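Local coordinates for protein adhesin (Streptococcus sanguinis SK1 = NCTC 7863, PDB 6VT2) that binds sialylated glycans through two tandem Siglec-like modules and so probably helps the bacterium adhere to sialoglycans of its host, at residues 14-17 and 21-24; 54-59 and 122-127; 153-158 and 172-177; 238-243 and 277-282; 350-355 and 399-404. All blocks are in the same frame, centred on the assembly; numbering follows the deposited sequence. Where two conformers were deposited one is given.

Contact 1 of 5, residues 14-17 and 21-24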
# COMPACT_ATOMS: atom_id res chain seq x y z
N VAL A 14 5.07 36.13 20.32
CA VAL A 14 4.14 35.39 19.46
C VAL A 14 4.85 35.24 18.13
O VAL A 14 5.16 36.24 17.54
CB VAL A 14 2.82 36.14 19.29
CG1 VAL A 14 1.94 35.38 18.31
CG2 VAL A 14 2.14 36.31 20.63
N ILE A 15 5.14 34.03 17.73
CA ILE A 15 5.77 33.81 16.42
C ILE A 15 4.66 33.82 15.35
O ILE A 15 3.77 33.07 15.52
CB ILE A 15 6.56 32.50 16.39
CG1 ILE A 15 7.62 32.50 17.48
CG2 ILE A 15 7.15 32.25 15.02
CD1 ILE A 15 8.55 33.63 17.38
N ALA A 16 4.82 34.60 14.28
CA ALA A 16 3.67 34.62 13.26
C ALA A 16 4.42 34.33 11.96
O ALA A 16 5.40 34.93 11.72
CB ALA A 16 3.01 35.96 13.19
N TYR A 17 3.92 33.46 11.15
CA TYR A 17 4.62 33.10 9.93
C TYR A 17 4.16 34.00 8.79
O TYR A 17 3.02 34.24 8.69
CB TYR A 17 4.40 31.63 9.63
CG TYR A 17 5.08 30.81 10.68
CD1 TYR A 17 6.45 30.72 10.68
CD2 TYR A 17 4.37 30.27 11.72
CE1 TYR A 17 7.12 30.04 11.67
CE2 TYR A 17 5.03 29.61 12.72
CZ TYR A 17 6.39 29.48 12.68
OH TYR A 17 6.97 28.83 13.71
N GLU A 21 -2.22 33.34 8.88
CA GLU A 21 -3.04 33.95 9.94
C GLU A 21 -2.34 33.68 11.25
O GLU A 21 -1.69 32.65 11.36
CB GLU A 21 -4.41 33.28 10.05
CG GLU A 21 -5.30 33.37 8.83
CD GLU A 21 -6.50 32.43 8.88
OE1 GLU A 21 -6.55 31.56 9.78
OE2 GLU A 21 -7.39 32.59 8.04
N PHE A 22 -2.44 34.61 12.19
CA PHE A 22 -1.95 34.39 13.57
C PHE A 22 -3.09 34.80 14.49
O PHE A 22 -3.92 35.52 14.10
CB PHE A 22 -0.70 35.20 13.93
CG PHE A 22 -0.90 36.69 13.88
CD1 PHE A 22 -0.75 37.36 12.68
CD2 PHE A 22 -1.23 37.42 15.01
CE1 PHE A 22 -0.94 38.73 12.61
CE2 PHE A 22 -1.41 38.79 14.93
CZ PHE A 22 -1.26 39.44 13.73
N GLU A 23 -3.07 34.24 15.69
CA GLU A 23 -4.09 34.58 16.70
C GLU A 23 -3.52 34.26 18.07
O GLU A 23 -2.85 33.26 18.17
CB GLU A 23 -5.36 33.77 16.46
CG GLU A 23 -6.35 33.74 17.60
CD GLU A 23 -7.41 32.71 17.28
OE1 GLU A 23 -8.32 33.06 16.59
OE2 GLU A 23 -7.25 31.56 17.67
N PHE A 24 -3.76 35.12 19.04
CA PHE A 24 -3.41 34.79 20.42
C PHE A 24 -4.40 35.52 21.30
O PHE A 24 -5.07 36.27 20.80
CB PHE A 24 -1.95 35.12 20.76
CG PHE A 24 -1.57 36.57 20.73
CD1 PHE A 24 -1.19 37.16 19.54
CD2 PHE A 24 -1.54 37.31 21.89
CE1 PHE A 24 -0.77 38.48 19.52
CE2 PHE A 24 -1.14 38.63 21.87
CZ PHE A 24 -0.76 39.21 20.69
O HOH W 1 1.35 32.22 12.02

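Contact 2 of 5, residues 54-59 and 122-127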
# COMPACT_ATOMS: atom_id res chain seq x y z
N PRO A 54 1.57 47.70 12.62
CA PRO A 54 0.94 47.76 11.32
C PRO A 54 -0.57 47.58 11.28
O PRO A 54 -1.12 47.13 12.17
CB PRO A 54 1.50 46.56 10.57
CG PRO A 54 2.77 46.27 11.28
CD PRO A 54 2.65 46.80 12.66
N ASN A 55 -1.14 47.95 10.16
CA ASN A 55 -2.60 47.89 9.96
C ASN A 55 -3.12 46.46 10.01
O ASN A 55 -4.25 46.33 10.28
CB ASN A 55 -2.99 48.61 8.68
CG ASN A 55 -2.47 47.94 7.44
OD1 ASN A 55 -1.55 47.16 7.47
ND2 ASN A 55 -3.02 48.39 6.34
N TRP A 56 -2.30 45.44 9.78
CA TRP A 56 -2.78 44.06 9.81
C TRP A 56 -2.80 43.44 11.21
O TRP A 56 -3.23 42.37 11.29
CB TRP A 56 -2.00 43.25 8.78
CG TRP A 56 -0.52 43.39 8.86
CD1 TRP A 56 0.24 44.21 8.11
CD2 TRP A 56 0.36 42.72 9.77
NE1 TRP A 56 1.53 44.08 8.48
CE2 TRP A 56 1.65 43.17 9.47
CE3 TRP A 56 0.19 41.75 10.73
CZ2 TRP A 56 2.76 42.70 10.13
CZ3 TRP A 56 1.29 41.31 11.41
CH2 TRP A 56 2.55 41.80 11.12
N ILE A 57 -2.29 44.12 12.23
CA ILE A 57 -2.46 43.64 13.59
C ILE A 57 -3.83 44.12 14.04
O ILE A 57 -4.08 45.33 14.08
CB ILE A 57 -1.37 44.16 14.52
CG1 ILE A 57 -0.01 43.69 14.06
CG2 ILE A 57 -1.68 43.66 15.95
CD1 ILE A 57 1.14 44.28 14.97
N ARG A 58 -4.73 43.20 14.34
CA ARG A 58 -6.12 43.51 14.68
C ARG A 58 -6.41 42.93 16.05
O ARG A 58 -5.74 42.10 16.50
CB ARG A 58 -7.02 42.87 13.63
CG ARG A 58 -6.67 43.37 12.25
CD ARG A 58 -7.53 42.75 11.20
NE ARG A 58 -8.92 43.14 11.37
CZ ARG A 58 -9.92 42.54 10.75
NH1 ARG A 58 -9.68 41.57 9.89
NH2 ARG A 58 -11.17 42.92 10.96
N TYR A 59 -7.41 43.49 16.67
CA TYR A 59 -7.82 42.94 17.95
C TYR A 59 -9.30 43.16 18.18
O TYR A 59 -9.85 44.05 17.67
CB TYR A 59 -6.99 43.41 19.13
CG TYR A 59 -7.10 44.87 19.42
CD1 TYR A 59 -6.43 45.79 18.67
CD2 TYR A 59 -7.79 45.30 20.52
CE1 TYR A 59 -6.51 47.14 18.96
CE2 TYR A 59 -7.87 46.63 20.83
CZ TYR A 59 -7.22 47.56 20.06
OH TYR A 59 -7.32 48.85 20.43
N LEU A 122 5.56 40.46 18.53
CA LEU A 122 5.15 39.68 17.38
C LEU A 122 6.32 39.56 16.43
O LEU A 122 6.89 40.57 16.02
CB LEU A 122 3.95 40.36 16.74
CG LEU A 122 3.29 39.58 15.62
CD1 LEU A 122 2.62 38.36 16.16
CD2 LEU A 122 2.31 40.55 14.94
N VAL A 123 6.72 38.34 16.14
CA VAL A 123 7.94 38.06 15.41
C VAL A 123 7.56 37.40 14.12
O VAL A 123 6.94 36.33 14.15
CB VAL A 123 8.90 37.20 16.24
CG1 VAL A 123 10.23 36.94 15.51
CG2 VAL A 123 9.16 37.79 17.57
N ILE A 124 8.02 37.96 13.00
CA ILE A 124 7.61 37.45 11.71
C ILE A 124 8.69 36.54 11.13
O ILE A 124 9.83 36.96 10.96
CB ILE A 124 7.30 38.58 10.72
CG1 ILE A 124 6.34 39.62 11.37
CG2 ILE A 124 6.87 38.02 9.42
CD1 ILE A 124 5.14 39.01 11.95
N ARG A 125 8.34 35.27 10.88
CA ARG A 125 9.30 34.26 10.44
C ARG A 125 8.85 33.69 9.11
O ARG A 125 7.66 33.72 8.76
CB ARG A 125 9.43 33.16 11.50
CG ARG A 125 9.89 33.73 12.82
CD ARG A 125 11.09 34.59 12.70
NE ARG A 125 12.24 33.82 12.24
CZ ARG A 125 13.45 34.33 12.15
NH1 ARG A 125 13.66 35.63 12.42
NH2 ARG A 125 14.46 33.56 11.81
N PRO A 126 9.78 33.13 8.36
CA PRO A 126 9.40 32.51 7.09
C PRO A 126 8.70 31.19 7.31
O PRO A 126 8.92 30.49 8.31
CB PRO A 126 10.74 32.34 6.37
CG PRO A 126 11.68 32.00 7.54
CD PRO A 126 11.19 32.98 8.69
N GLN A 127 7.87 30.82 6.34
CA GLN A 127 7.13 29.57 6.47
C GLN A 127 8.02 28.35 6.61
O GLN A 127 7.66 27.39 7.31
CB GLN A 127 6.20 29.38 5.27
CG GLN A 127 5.05 30.38 5.36
CD GLN A 127 3.93 30.14 4.42
OE1 GLN A 127 3.79 29.06 3.91
NE2 GLN A 127 3.10 31.17 4.18

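Contact 3 of 5, residues 153-158 and 172-177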
# COMPACT_ATOMS: atom_id res chain seq x y z
N ASP A 153 8.98 13.45 -11.96
CA ASP A 153 7.59 13.42 -11.53
C ASP A 153 7.42 12.40 -10.43
O ASP A 153 6.64 12.61 -9.49
CB ASP A 153 6.67 13.13 -12.71
CG ASP A 153 6.62 14.30 -13.69
OD1 ASP A 153 6.85 15.45 -13.27
OD2 ASP A 153 6.33 14.07 -14.88
N ALA A 154 8.16 11.28 -10.53
CA ALA A 154 8.05 10.23 -9.53
C ALA A 154 8.63 10.70 -8.20
O ALA A 154 8.12 10.33 -7.13
CB ALA A 154 8.77 8.96 -9.98
N VAL A 155 9.72 11.45 -8.23
CA VAL A 155 10.27 11.98 -6.98
C VAL A 155 9.29 12.95 -6.35
O VAL A 155 9.01 12.85 -5.15
CB VAL A 155 11.63 12.62 -7.22
CG1 VAL A 155 12.07 13.43 -6.00
CG2 VAL A 155 12.67 11.53 -7.59
N ILE A 156 8.71 13.86 -7.15
CA ILE A 156 7.74 14.82 -6.62
C ILE A 156 6.58 14.08 -6.00
O ILE A 156 6.09 14.44 -4.92
CB ILE A 156 7.26 15.78 -7.72
CG1 ILE A 156 8.41 16.65 -8.18
CG2 ILE A 156 6.09 16.63 -7.20
CD1 ILE A 156 8.05 17.57 -9.30
N ALA A 157 6.09 13.05 -6.68
CA ALA A 157 4.97 12.31 -6.14
C ALA A 157 5.33 11.64 -4.83
O ALA A 157 4.51 11.57 -3.90
CB ALA A 157 4.52 11.27 -7.17
N ALA A 158 6.55 11.11 -4.74
CA ALA A 158 6.96 10.44 -3.52
C ALA A 158 7.18 11.46 -2.38
O ALA A 158 6.96 11.16 -1.21
CB ALA A 158 8.23 9.65 -3.74
N TYR A 172 7.09 22.20 -5.96
CA TYR A 172 8.21 21.26 -5.89
C TYR A 172 9.01 21.35 -7.18
O TYR A 172 8.38 21.38 -8.20
CB TYR A 172 7.65 19.86 -5.75
CG TYR A 172 6.85 19.70 -4.50
CD1 TYR A 172 5.51 20.02 -4.44
CD2 TYR A 172 7.45 19.28 -3.34
CE1 TYR A 172 4.78 19.85 -3.29
CE2 TYR A 172 6.75 19.18 -2.16
CZ TYR A 172 5.40 19.44 -2.13
OH TYR A 172 4.71 19.31 -0.96
N SER A 173 10.32 21.40 -7.10
CA SER A 173 11.22 21.39 -8.25
C SER A 173 12.22 20.26 -8.02
O SER A 173 12.66 20.15 -6.95
CB SER A 173 11.87 22.69 -8.40
OG SER A 173 12.72 22.74 -9.51
N VAL A 174 12.53 19.46 -9.03
CA VAL A 174 13.54 18.42 -8.91
C VAL A 174 14.64 18.73 -9.90
O VAL A 174 14.37 18.97 -11.08
CB VAL A 174 12.95 17.03 -9.20
CG1 VAL A 174 14.03 15.94 -9.04
CG2 VAL A 174 11.78 16.77 -8.34
N SER A 175 15.86 18.72 -9.43
CA SER A 175 16.98 19.04 -10.30
C SER A 175 17.39 17.81 -11.10
O SER A 175 16.84 16.71 -10.94
CB SER A 175 18.18 19.51 -9.49
OG SER A 175 18.79 18.43 -8.81
N GLU A 176 18.44 18.00 -11.91
CA GLU A 176 18.93 16.94 -12.78
C GLU A 176 19.39 15.71 -12.01
O GLU A 176 19.40 14.62 -12.60
CB GLU A 176 20.07 17.48 -13.65
CG GLU A 176 19.64 18.60 -14.60
CD GLU A 176 19.49 19.97 -13.92
OE1 GLU A 176 19.54 20.06 -12.68
OE2 GLU A 176 19.31 20.98 -14.64
N ASN A 177 19.79 15.86 -10.75
CA ASN A 177 20.29 14.77 -9.93
C ASN A 177 19.34 14.38 -8.81
O ASN A 177 19.73 13.64 -7.89
CB ASN A 177 21.67 15.13 -9.36
CG ASN A 177 21.61 16.17 -8.27
OD1 ASN A 177 20.58 16.76 -8.04
ND2 ASN A 177 22.70 16.36 -7.58

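Contact 4 of 5, residues 238-243 and 277-282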
# COMPACT_ATOMS: atom_id res chain seq x y z
N VAL A 238 7.30 -8.62 -18.63
CA VAL A 238 7.63 -10.03 -18.38
C VAL A 238 7.65 -10.71 -19.73
O VAL A 238 6.69 -10.59 -20.51
CB VAL A 238 6.62 -10.67 -17.42
CG1 VAL A 238 6.88 -12.16 -17.31
CG2 VAL A 238 6.64 -9.97 -16.11
N ASN A 239 8.76 -11.37 -20.02
CA ASN A 239 9.02 -11.87 -21.35
C ASN A 239 9.35 -13.35 -21.29
O ASN A 239 10.39 -13.74 -20.76
CB ASN A 239 10.19 -11.13 -21.97
CG ASN A 239 10.45 -11.53 -23.40
OD1 ASN A 239 9.68 -12.29 -24.00
ND2 ASN A 239 11.53 -10.99 -23.99
N PHE A 240 8.44 -14.17 -21.82
CA PHE A 240 8.60 -15.62 -21.90
C PHE A 240 9.22 -16.05 -23.21
O PHE A 240 9.45 -17.23 -23.40
CB PHE A 240 7.24 -16.32 -21.73
CG PHE A 240 6.63 -16.13 -20.40
CD1 PHE A 240 6.93 -16.99 -19.38
CD2 PHE A 240 5.77 -15.07 -20.17
CE1 PHE A 240 6.40 -16.86 -18.19
CE2 PHE A 240 5.24 -14.86 -18.96
CZ PHE A 240 5.52 -15.76 -17.92
N ALA A 241 9.56 -15.12 -24.08
CA ALA A 241 10.00 -15.45 -25.42
C ALA A 241 11.27 -14.70 -25.77
O ALA A 241 11.43 -14.23 -26.90
CB ALA A 241 8.90 -15.14 -26.43
N GLY A 242 12.22 -14.70 -24.85
CA GLY A 242 13.44 -13.88 -24.92
C GLY A 242 14.49 -14.39 -25.88
O GLY A 242 15.41 -13.70 -26.16
N ASP A 243 14.37 -15.63 -26.28
CA ASP A 243 15.27 -16.28 -27.25
C ASP A 243 14.49 -17.34 -28.01
O ASP A 243 13.36 -17.56 -27.71
CB ASP A 243 16.45 -16.87 -26.54
CG ASP A 243 15.94 -17.82 -25.53
OD1 ASP A 243 15.68 -18.93 -25.81
OD2 ASP A 243 15.92 -17.40 -24.39
N LEU A 277 4.35 -8.86 -8.52
CA LEU A 277 3.63 -8.98 -9.77
C LEU A 277 3.34 -10.45 -10.03
O LEU A 277 4.22 -11.31 -9.92
CB LEU A 277 4.48 -8.43 -10.87
CG LEU A 277 3.88 -8.40 -12.27
CD1 LEU A 277 2.71 -7.46 -12.30
CD2 LEU A 277 4.92 -8.02 -13.28
N VAL A 278 2.14 -10.74 -10.49
CA VAL A 278 1.70 -12.14 -10.62
C VAL A 278 1.31 -12.34 -12.07
O VAL A 278 0.45 -11.63 -12.58
CB VAL A 278 0.52 -12.46 -9.71
CG1 VAL A 278 0.05 -13.93 -9.89
CG2 VAL A 278 0.87 -12.26 -8.23
N THR A 279 1.92 -13.34 -12.70
CA THR A 279 1.54 -13.82 -14.02
C THR A 279 0.82 -15.15 -13.77
O THR A 279 1.35 -16.02 -13.06
CB THR A 279 2.73 -14.06 -14.94
OG1 THR A 279 3.46 -12.83 -15.19
CG2 THR A 279 2.25 -14.64 -16.26
N THR A 280 -0.39 -15.30 -14.29
CA THR A 280 -1.14 -16.55 -14.18
C THR A 280 -1.15 -17.22 -15.53
O THR A 280 -1.44 -16.59 -16.55
CB THR A 280 -2.54 -16.29 -13.72
OG1 THR A 280 -2.49 -15.73 -12.40
CG2 THR A 280 -3.33 -17.58 -13.60
N ILE A 281 -0.73 -18.46 -15.53
CA ILE A 281 -0.75 -19.33 -16.68
C ILE A 281 -1.88 -20.30 -16.46
O ILE A 281 -1.90 -21.00 -15.46
CB ILE A 281 0.58 -20.07 -16.83
CG1 ILE A 281 1.77 -19.10 -16.95
CG2 ILE A 281 0.52 -20.96 -18.03
CD1 ILE A 281 3.11 -19.76 -17.02
N ARG A 282 -2.80 -20.37 -17.40
CA ARG A 282 -3.99 -21.22 -17.29
C ARG A 282 -4.11 -22.08 -18.53
O ARG A 282 -4.05 -21.58 -19.66
CB ARG A 282 -5.17 -20.32 -17.13
CG ARG A 282 -6.52 -21.08 -17.10
CD ARG A 282 -7.68 -20.12 -16.97
NE ARG A 282 -8.89 -20.93 -17.00
CZ ARG A 282 -10.12 -20.45 -16.83
NH1 ARG A 282 -11.14 -21.32 -16.87
NH2 ARG A 282 -10.31 -19.13 -16.63

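Contact 5 of 5, residues 350-355 and 399-404. With SO4 (sulfate ion), chain K.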
# COMPACT_ATOMS: atom_id res chain seq x y z
N THR A 350 -21.49 -56.82 -11.88
CA THR A 350 -22.38 -55.66 -11.82
C THR A 350 -22.56 -55.16 -10.41
O THR A 350 -22.52 -53.95 -10.16
CB THR A 350 -23.72 -56.04 -12.44
OG1 THR A 350 -23.46 -56.45 -13.79
CG2 THR A 350 -24.62 -54.87 -12.46
N ALA A 351 -22.74 -56.08 -9.45
CA ALA A 351 -22.95 -55.65 -8.09
C ALA A 351 -21.71 -54.96 -7.54
O ALA A 351 -21.82 -53.99 -6.78
CB ALA A 351 -23.28 -56.85 -7.20
N ILE A 352 -20.52 -55.47 -7.89
CA ILE A 352 -19.27 -54.87 -7.42
C ILE A 352 -19.12 -53.48 -8.01
O ILE A 352 -18.77 -52.50 -7.32
CB ILE A 352 -18.06 -55.75 -7.75
CG1 ILE A 352 -18.02 -56.98 -6.84
CG2 ILE A 352 -16.78 -54.97 -7.59
CD1 ILE A 352 -17.07 -58.00 -7.33
N GLU A 353 -19.36 -53.39 -9.32
CA GLU A 353 -19.19 -52.11 -9.95
C GLU A 353 -20.08 -51.08 -9.27
O GLU A 353 -19.64 -49.96 -9.03
CB GLU A 353 -19.49 -52.18 -11.43
CG GLU A 353 -19.16 -50.84 -12.09
CD GLU A 353 -19.47 -50.73 -13.55
OE1 GLU A 353 -19.72 -49.58 -13.98
OE2 GLU A 353 -19.46 -51.77 -14.25
N GLU A 354 -21.32 -51.46 -8.90
CA GLU A 354 -22.24 -50.50 -8.29
C GLU A 354 -21.72 -50.04 -6.93
O GLU A 354 -21.85 -48.87 -6.56
CB GLU A 354 -23.64 -51.11 -8.16
CG GLU A 354 -24.59 -50.33 -7.32
CD GLU A 354 -24.71 -48.88 -7.77
OE1 GLU A 354 -25.11 -48.04 -6.92
OE2 GLU A 354 -24.43 -48.60 -8.96
N LYS A 355 -21.16 -50.96 -6.17
CA LYS A 355 -20.66 -50.58 -4.86
C LYS A 355 -19.43 -49.70 -4.98
O LYS A 355 -19.25 -48.78 -4.17
CB LYS A 355 -20.32 -51.80 -4.05
CG LYS A 355 -21.55 -52.66 -3.65
CD LYS A 355 -21.16 -53.85 -2.81
CE LYS A 355 -22.35 -54.65 -2.51
NZ LYS A 355 -22.07 -55.81 -1.57
N ARG A 399 -10.70 -56.47 -1.52
CA ARG A 399 -11.54 -55.38 -1.13
C ARG A 399 -12.89 -55.42 -1.78
O ARG A 399 -13.73 -54.58 -1.46
CB ARG A 399 -10.88 -54.05 -1.55
CG ARG A 399 -9.46 -53.91 -1.01
CD ARG A 399 -9.39 -52.95 0.10
NE ARG A 399 -8.01 -52.72 0.52
CZ ARG A 399 -7.62 -52.73 1.79
NH1 ARG A 399 -8.49 -52.96 2.77
NH2 ARG A 399 -6.34 -52.51 2.08
N THR A 400 -13.17 -56.41 -2.64
CA THR A 400 -14.44 -56.38 -3.34
C THR A 400 -15.24 -57.66 -3.26
O THR A 400 -16.47 -57.59 -3.28
CB THR A 400 -14.24 -56.11 -4.83
OG1 THR A 400 -13.41 -57.15 -5.35
CG2 THR A 400 -13.57 -54.74 -5.07
N VAL A 401 -14.56 -58.79 -3.15
CA VAL A 401 -15.13 -60.12 -3.30
C VAL A 401 -15.17 -60.82 -1.96
O VAL A 401 -14.21 -60.73 -1.19
CB VAL A 401 -14.27 -60.93 -4.29
CG1 VAL A 401 -14.54 -62.40 -4.21
CG2 VAL A 401 -14.51 -60.45 -5.73
N GLN A 402 -16.25 -61.58 -1.71
CA GLN A 402 -16.32 -62.50 -0.57
C GLN A 402 -16.77 -63.87 -1.08
O GLN A 402 -17.89 -64.02 -1.56
CB GLN A 402 -17.28 -61.99 0.48
CG GLN A 402 -17.45 -62.95 1.62
CD GLN A 402 -16.17 -63.26 2.29
OE1 GLN A 402 -15.50 -62.41 2.85
NE2 GLN A 402 -15.77 -64.52 2.17
N ASP A 403 -15.89 -64.85 -1.01
CA ASP A 403 -16.23 -66.25 -1.32
C ASP A 403 -17.43 -66.69 -0.50
O ASP A 403 -17.47 -66.50 0.71
CB ASP A 403 -14.97 -67.05 -0.95
CG ASP A 403 -14.90 -68.46 -1.49
OD1 ASP A 403 -15.90 -69.00 -1.93
OD2 ASP A 403 -13.73 -68.99 -1.44
N LEU A 404 -18.39 -67.34 -1.15
CA LEU A 404 -19.58 -67.88 -0.49
C LEU A 404 -19.54 -69.41 -0.46
O LEU A 404 -20.53 -69.97 -0.10
CB LEU A 404 -20.76 -67.49 -1.35
CG LEU A 404 -21.10 -66.01 -1.34
CD1 LEU A 404 -22.28 -65.81 -2.26
CD2 LEU A 404 -21.40 -65.55 0.07
S SO4 K . -12.28 -65.52 3.27
O1 SO4 K . -12.60 -65.86 1.92
O2 SO4 K . -10.96 -64.98 3.41
O3 SO4 K . -13.29 -64.60 3.79
O4 SO4 K . -12.44 -66.67 4.16

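Contact 1 of 5, residues 14-17 and 21-24
Y17 and E21 grip one water between them: it accepts from Y17 N at 3.0 Å and donates to E21 O at 3.1 Å. This water bridges the strand ends that flank the three-residue connection between two strands, which belong to opposite sheets of an Ig-like beta sandwich. Segment 14-17 runs beside strand 119-125 and 21-24 beside strand 76-83, so each takes its backbone bonds from its own sheet; no direct hydrogen bond joins the two segments. Their separation is filled by side chains instead. A16 turns its methyl inward and meets the first carbon of F22, A16 CB to F22 CB at 3.9 Å. The ring of F22 then leads off into the interior, where V84 touches it. F120 meets the ring of F24 edge-to-face. Both methyls of V14 reach F24: with CG1 anti to the backbone N (chi1 176°), CG2 is left to approach over the ring. It makes a CH-pi contact with one face, V14 CG2 lying 3.7 Å from the centroid of the F24 ring and 14° off its normal.

Contact 2 of 5, residues 54-59 and 122-127
W56 meets L122 and I124 with its indole, which a type I turn from P54 to I57 holds out toward strand 119-125. At the start of the turn P54, which follows a cis peptide bond, touches the bound sialic acid and also lays its CB 3.2 Å above the plane of the W56 ring, toward the rim. The turn is closed by I57 N donating to P54 O at 3.2 Å. At W56, a chi1 of 50° tucks the indole over its own backbone and brings the six-membered ring to the strand. Its far carbons meet two branched side chains there: W56 CZ3 lies 3.8 Å from L122 CD2, and W56 CH2 lies 3.9 Å from I124 CD1, the isoleucine coming from the opposite direction. H88 adds a ring at about 90° to the indole. Next in sequence, I57 points toward the strand and meets L122 tip to tip, I57 CD1 to L122 CD2 at 3.9 Å. One methyl, L122 CD2, thus sits against both W56 and I57. Every touching atom is carbon and no hydrogen bond crosses, so shape and the burial of apolar surface hold this loop of the glycan pocket to the Ig-like core.

Contact 3 of 5, residues 153-158 and 172-177
I156 meets V174 in the tightest pair of this interface, I156 CG1 standing 3.4 Å from V174 CG2, closer than carbons usually pack. The same valine methyl also takes I156 CD1, at 3.9 Å, and, at about a right angle to I156 CG1, V155 CG1 at 4.1 Å. V174 CG2 thus packs against two consecutive helical residues. It is put there by the valine's own torsion: a chi1 of -179° turns CG1 away from the backbone N and leaves CG2 to project at the helix. The second branch of I156 serves the other strand residue, with I156 CG2 lying 3.9 Å from Y172 CB. The tyrosine ring does not stop at this point but runs on along the helix, where V159 and K160 touch it. No hydrogen bond joins helix and strand.

Farther out, V180 on the next strand packs against both V155 and V174, and I182 against Y172, so the apolar layer extends to the neighbouring strand. Beyond V174 the chain turns back: S175 OG accepts from T179 N and, weakly, from N177 N, while N177 OD1 is hydrogen-bonded to T179 OG1. These bonds shape the loop that returns the chain to strand 180-183. Helix 153-158 and strand 172-174 cross at 139° between their N-to-C directions, nearer antiparallel than parallel, the short axes 8.4 Å apart. A single helix laid in this way on a three-stranded antiparallel sheet is the helix-on-sheet packing of this atypical Rib domain.

Contact 4 of 5, residues 238-243 and 277-282
The ring of F240 advances on T279 from the opposite direction, F240 CZ lying 3.8 Å from T279 CG2 and F240 CE2 4.0 Å from the same methyl. Within the core the ring also meets F260 edge-to-face, and V301 packs on it. The contact bridges the two sheets of the second Ig-like, Siglec-like module: V238 lies on strand 235-239 and F240 just after it, while L277 and T279 belong to strand 277-283 in the facing sheet. At T279 a chi1 of -62° turns OG1 to the side of the backbone N, and the methyl CG2, left on the far side from that N, meets F240. OG1 itself is hydrogen-bonded to T262 OG1, which satisfies the buried hydroxyl. V238 lies alongside L277 and T279, its side chain running counter to theirs. V238 CG2 lies 3.8 Å from L277 CD2, and V238 CG1 passes T279 OG1 at 4.1 Å. No hydrogen bond crosses between the segments.

After F240 the chain leaves the sheet and heads for helix 244-255, several of whose residues line the sialoglycan pocket. D243 is the N-cap of that helix: its OD1 accepts from A246 N, while OD2 forms a salt bridge with K300, which lines the pocket. The bend just after the strand is an Asx turn, in which A241 N donates to N239 OD1 at 2.8 Å with an N-H...O angle of 157°, the donor standing well above the carbonyl plane of the asparagine.

Contact 5 of 5, residues 350-355 and 399-404
Helix 346-360 of the C-terminal atypical Rib domain packs on segment 399-404 through I352, which faces T400 and V401. A chi1 of -74° parts the two branches of the isoleucine, CG1 leaving on the side of the backbone N and CG2 on the side of the carbonyl carbon, and they go to different partners. The I352 and T400 side chains cross at about a right angle, I352 CG2 lying 3.9 Å from T400 CB. The long branch passes T400 O and reaches V401, I352 CD1 to V401 CG2 at 3.9 Å; V401 has two conformers, so this touch is less certain.

T400 offers CB and CG2 to the helix, while OG1 is hydrogen-bonded to the carbonyls of G376 and A397, which satisfies it inside the fold and helps fix the rotation of the side chain. V378 packs on both I352 and T400 and continues the apolar layer.

On the outer side, Q402 bends at chi2 so that its amide turns forward along the chain to D403. Q402 NE2 donates to D403 O at 3.0 Å in an almost perfectly straight bond, with the acceptor in the amide plane. The same nitrogen, Q402 NE2, donates to O3 of a sulfate ion, also at 3.0 Å, and weakly to sulfate O1. That sulfate probably came from the crystallisation liquor. Strand 401-403 lies parallel to strand 336-338, which also touches I352, and this short parallel pair packed against helix 346-360 is a feature of the atypical Rib domain seen here.

In the fold
The five contacts follow one another in series along the chain; none nests in or crosses another. Contact 1 closes a connection of three residues, and contact 2 closes a loop of 62. The two touch: strand 13-17 lies beside strand 119-125 in one sheet, so together they tie the first Siglec-like module from its strand-to-strand connection to its glycan-pocket loop. Contact 3, closing 13 residues, ties helix 149-162 to strand 171-174 in the following Rib-like domain. Contact 4, closing 33, joins the sheets of the second Siglec-like module, and contact 5, closing 43, ties helix 346-360 to segment 399-404 at strand 401-403. The centres of contacts 1 and 5 stand about 96 Å apart, as suits an elongated chain of tandem modules.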